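Local coordinates for MaoC family protein (Mycobacterium tuberculosis H37Rv, PDB 3KHP) that probably interconverts (3R)-3-hydroxyacyl thioesters and trans-2-enoyl thioesters by removing or adding water, as a MaoC-type hydratase 2, at residues 74-79 with 233-238. Residues are numbered along the deposited sequence; the frame is centred on the assembly and turned at random.
Sequences LPTYAV and CTYGVA
Y235 has CG trans to its backbone N (chi1 -177°), which sends the ring out from the flank of helix 231-245, toward T76 and V79. In T76, chi1 of 64° puts OG1 over its own backbone and sets CG2 beside the backbone N, trans to the carbonyl carbon. The methyl CG2 meets the Y235 ring, 3.9 Å from CE2. The hydroxyl OG1 lies 3.6 Å from CA of G236. The side chains of T76 and Y235 run past each other in opposite directions. V79, one turn further on, brings CG1 to 4.0 Å from CE2 of Y235. CE2 thus has a methyl group from each residue near it, and both approach the ring obliquely.

No direct hydrogen bond joins the two segments. A water bridges them instead. It lies 2.8 Å from OG1 of T76 and donates to O of G236 at 2.6 Å. The OG1 atom also hydrogen-bonds to OH of Y48, so two polar partners hold this buried hydroxyl. At the far end of the ring, OH of Y235 is bonded to the backbone O of I257, which ties the ring to strand 254-261. The backbones come closest at T76 and G236, with 5.6 Å between their CA atoms. G236 has no side chain, and T76 packs directly against its backbone.

V79 and Y235 also rest on Q104 and I106 of strand 103-108. The contact is small and fully buried. It joins the short helical turn of the N-terminal hydratase 2 region to the long helix of the MaoC-like region. A long helix wrapped by a curved antiparallel sheet is the hotdog fold. The pairing here is consistent with the double hotdog of eukaryotic-type hydratase 2, in which the N-terminal half lacks a full-length central helix.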
ATOM      1  N   LEU A  74      -4.469 -12.379   5.766  1.00 15.17           N
ATOM      2  CA  LEU A  74      -4.484 -12.218   7.218  1.00 15.44           C
ATOM      3  C   LEU A  74      -5.924 -12.115   7.737  1.00 16.05           C
ATOM      4  O   LEU A  74      -6.814 -11.554   7.071  1.00 15.87           O
ATOM      5  CB  LEU A  74      -3.661 -11.029   7.647  1.00 16.12           C
ATOM      6  CG  LEU A  74      -2.176 -11.156   7.345  1.00 15.30           C
ATOM      7  CD1 LEU A  74      -1.513  -9.802   7.383  1.00 12.02           C
ATOM      8  CD2 LEU A  74      -1.544 -12.132   8.260  1.00 12.93           C
ATOM      9  N   PRO A  75      -6.194 -12.721   8.897  1.00 17.28           N
ATOM     10  CA  PRO A  75      -7.604 -12.743   9.331  1.00 17.14           C
ATOM     11  C   PRO A  75      -8.063 -11.358   9.768  1.00 15.99           C
ATOM     12  O   PRO A  75      -9.249 -11.051   9.657  1.00 15.49           O
ATOM     13  CB  PRO A  75      -7.625 -13.755  10.487  1.00 17.30           C
ATOM     14  CG  PRO A  75      -6.220 -13.851  10.950  1.00 18.39           C
ATOM     15  CD  PRO A  75      -5.359 -13.618   9.704  1.00 17.76           C
ATOM     16  N   THR A  76      -7.135 -10.510  10.189  1.00 15.11           N
ATOM     17  CA  THR A  76      -7.494  -9.135  10.499  1.00 14.44           C
ATOM     18  C   THR A  76      -7.957  -8.365   9.280  1.00 14.87           C
ATOM     19  O   THR A  76      -8.490  -7.254   9.425  1.00 14.56           O
ATOM     20  CB  THR A  76      -6.374  -8.338  11.125  1.00 14.26           C
ATOM     21  OG1 THR A  76      -5.297  -8.224  10.202  1.00 14.66           O
ATOM     22  CG2 THR A  76      -5.943  -8.942  12.441  1.00 10.56           C
ATOM     23  N   TYR A  77      -7.790  -8.940   8.080  1.00 14.24           N
ATOM     24  CA  TYR A  77      -8.420  -8.352   6.890  1.00 13.92           C
ATOM     25  C   TYR A  77      -9.968  -8.258   7.050  1.00 13.76           C
ATOM     26  O   TYR A  77     -10.606  -7.515   6.330  1.00 14.15           O
ATOM     27  CB  TYR A  77      -8.014  -9.090   5.606  1.00 13.40           C
ATOM     28  CG  TYR A  77      -8.438  -8.402   4.337  1.00 11.55           C
ATOM     29  CD1 TYR A  77      -7.864  -7.186   3.950  1.00 10.96           C
ATOM     30  CD2 TYR A  77      -9.458  -8.930   3.547  1.00 11.74           C
ATOM     31  CE1 TYR A  77      -8.284  -6.518   2.799  1.00 10.22           C
ATOM     32  CE2 TYR A  77      -9.906  -8.261   2.387  1.00 13.46           C
ATOM     33  CZ  TYR A  77      -9.297  -7.062   2.020  1.00 10.49           C
ATOM     34  OH  TYR A  77      -9.729  -6.417   0.908  1.00 12.13           O
ATOM     35  N   ALA A  78     -10.567  -8.969   7.998  1.00 14.02           N
ATOM     36  CA  ALA A  78     -12.021  -8.831   8.234  1.00 14.74           C
ATOM     37  C   ALA A  78     -12.429  -7.377   8.529  1.00 14.89           C
ATOM     38  O   ALA A  78     -13.520  -6.988   8.201  1.00 14.87           O
ATOM     39  CB  ALA A  78     -12.493  -9.719   9.338  1.00 14.74           C
ATOM     40  N   VAL A  79     -11.541  -6.577   9.090  1.00 14.60           N
ATOM     41  CA  VAL A  79     -11.878  -5.194   9.372  1.00 15.07           C
ATOM     42  C   VAL A  79     -12.036  -4.337   8.128  1.00 15.97           C
ATOM     43  O   VAL A  79     -12.725  -3.324   8.181  1.00 16.86           O
ATOM     44  CB  VAL A  79     -10.913  -4.536  10.365  1.00 15.54           C
ATOM     45  CG1 VAL A  79     -10.862  -5.352  11.694  1.00 11.37           C
ATOM     46  CG2 VAL A  79      -9.544  -4.311   9.752  1.00 13.75           C
ATOM     47  N   CYS A 233      -3.983  -0.655  12.013  1.00 14.86           N
ATOM     48  CA  CYS A 233      -2.720  -1.128  11.487  1.00 14.63           C
ATOM     49  C   CYS A 233      -1.969  -1.852  12.610  1.00 15.41           C
ATOM     50  O   CYS A 233      -1.535  -2.985  12.428  1.00 16.24           O
ATOM     51  CB  CYS A 233      -1.900  -0.002  10.913  1.00 13.96           C
ATOM     52  SG  CYS A 233      -0.324  -0.554  10.265  1.00 13.05           S
ATOM     53  N   THR A 234      -1.864  -1.204  13.768  1.00 14.79           N
ATOM     54  CA  THR A 234      -1.369  -1.822  14.982  1.00 14.73           C
ATOM     55  C   THR A 234      -2.020  -3.178  15.265  1.00 15.31           C
ATOM     56  O   THR A 234      -1.350  -4.156  15.603  1.00 16.43           O
ATOM     57  CB  THR A 234      -1.599  -0.889  16.189  1.00 14.26           C
ATOM     58  OG1 THR A 234      -0.921   0.351  15.958  1.00 13.84           O
ATOM     59  CG2 THR A 234      -1.082  -1.449  17.435  1.00 11.84           C
ATOM     60  N   TYR A 235      -3.327  -3.227  15.138  1.00 15.57           N
ATOM     61  CA  TYR A 235      -4.091  -4.444  15.336  1.00 15.93           C
ATOM     62  C   TYR A 235      -3.700  -5.539  14.322  1.00 16.30           C
ATOM     63  O   TYR A 235      -3.503  -6.683  14.689  1.00 16.25           O
ATOM     64  CB  TYR A 235      -5.544  -4.096  15.193  1.00 15.49           C
ATOM     65  CG  TYR A 235      -6.574  -5.160  15.409  1.00 15.36           C
ATOM     66  CD1 TYR A 235      -6.931  -5.567  16.701  1.00 15.42           C
ATOM     67  CD2 TYR A 235      -7.299  -5.661  14.339  1.00 13.93           C
ATOM     68  CE1 TYR A 235      -7.947  -6.500  16.905  1.00 13.18           C
ATOM     69  CE2 TYR A 235      -8.307  -6.588  14.537  1.00 14.59           C
ATOM     70  CZ  TYR A 235      -8.634  -6.991  15.826  1.00 14.53           C
ATOM     71  OH  TYR A 235      -9.699  -7.874  16.013  1.00 15.82           O
ATOM     72  N   GLY A 236      -3.538  -5.159  13.069  1.00 16.80           N
ATOM     73  CA  GLY A 236      -3.014  -6.081  12.052  1.00 17.15           C
ATOM     74  C   GLY A 236      -1.590  -6.559  12.330  1.00 16.79           C
ATOM     75  O   GLY A 236      -1.250  -7.695  12.019  1.00 16.91           O
ATOM     76  N   VAL A 237      -0.759  -5.699  12.916  1.00 16.71           N
ATOM     77  CA  VAL A 237       0.617  -6.077  13.231  1.00 16.42           C
ATOM     78  C   VAL A 237       0.603  -7.107  14.356  1.00 16.83           C
ATOM     79  O   VAL A 237       1.199  -8.171  14.219  1.00 15.87           O
ATOM     80  CB  VAL A 237       1.513  -4.894  13.619  1.00 16.75           C
ATOM     81  CG1 VAL A 237       2.856  -5.413  14.044  1.00 14.85           C
ATOM     82  CG2 VAL A 237       1.671  -3.876  12.433  1.00 14.10           C
ATOM     83  N   ALA A 238      -0.122  -6.812  15.436  1.00 16.72           N
ATOM     84  CA  ALA A 238      -0.302  -7.792  16.503  1.00 16.80           C
ATOM     85  C   ALA A 238      -0.878  -9.077  15.898  1.00 16.61           C
ATOM     86  O   ALA A 238      -0.499 -10.166  16.300  1.00 16.01           O
ATOM     87  CB  ALA A 238      -1.201  -7.278  17.615  1.00 16.21           C
TER
HETATM   88  O   HOH W   1      -2.791  -9.331  10.702  1.00 17.60           O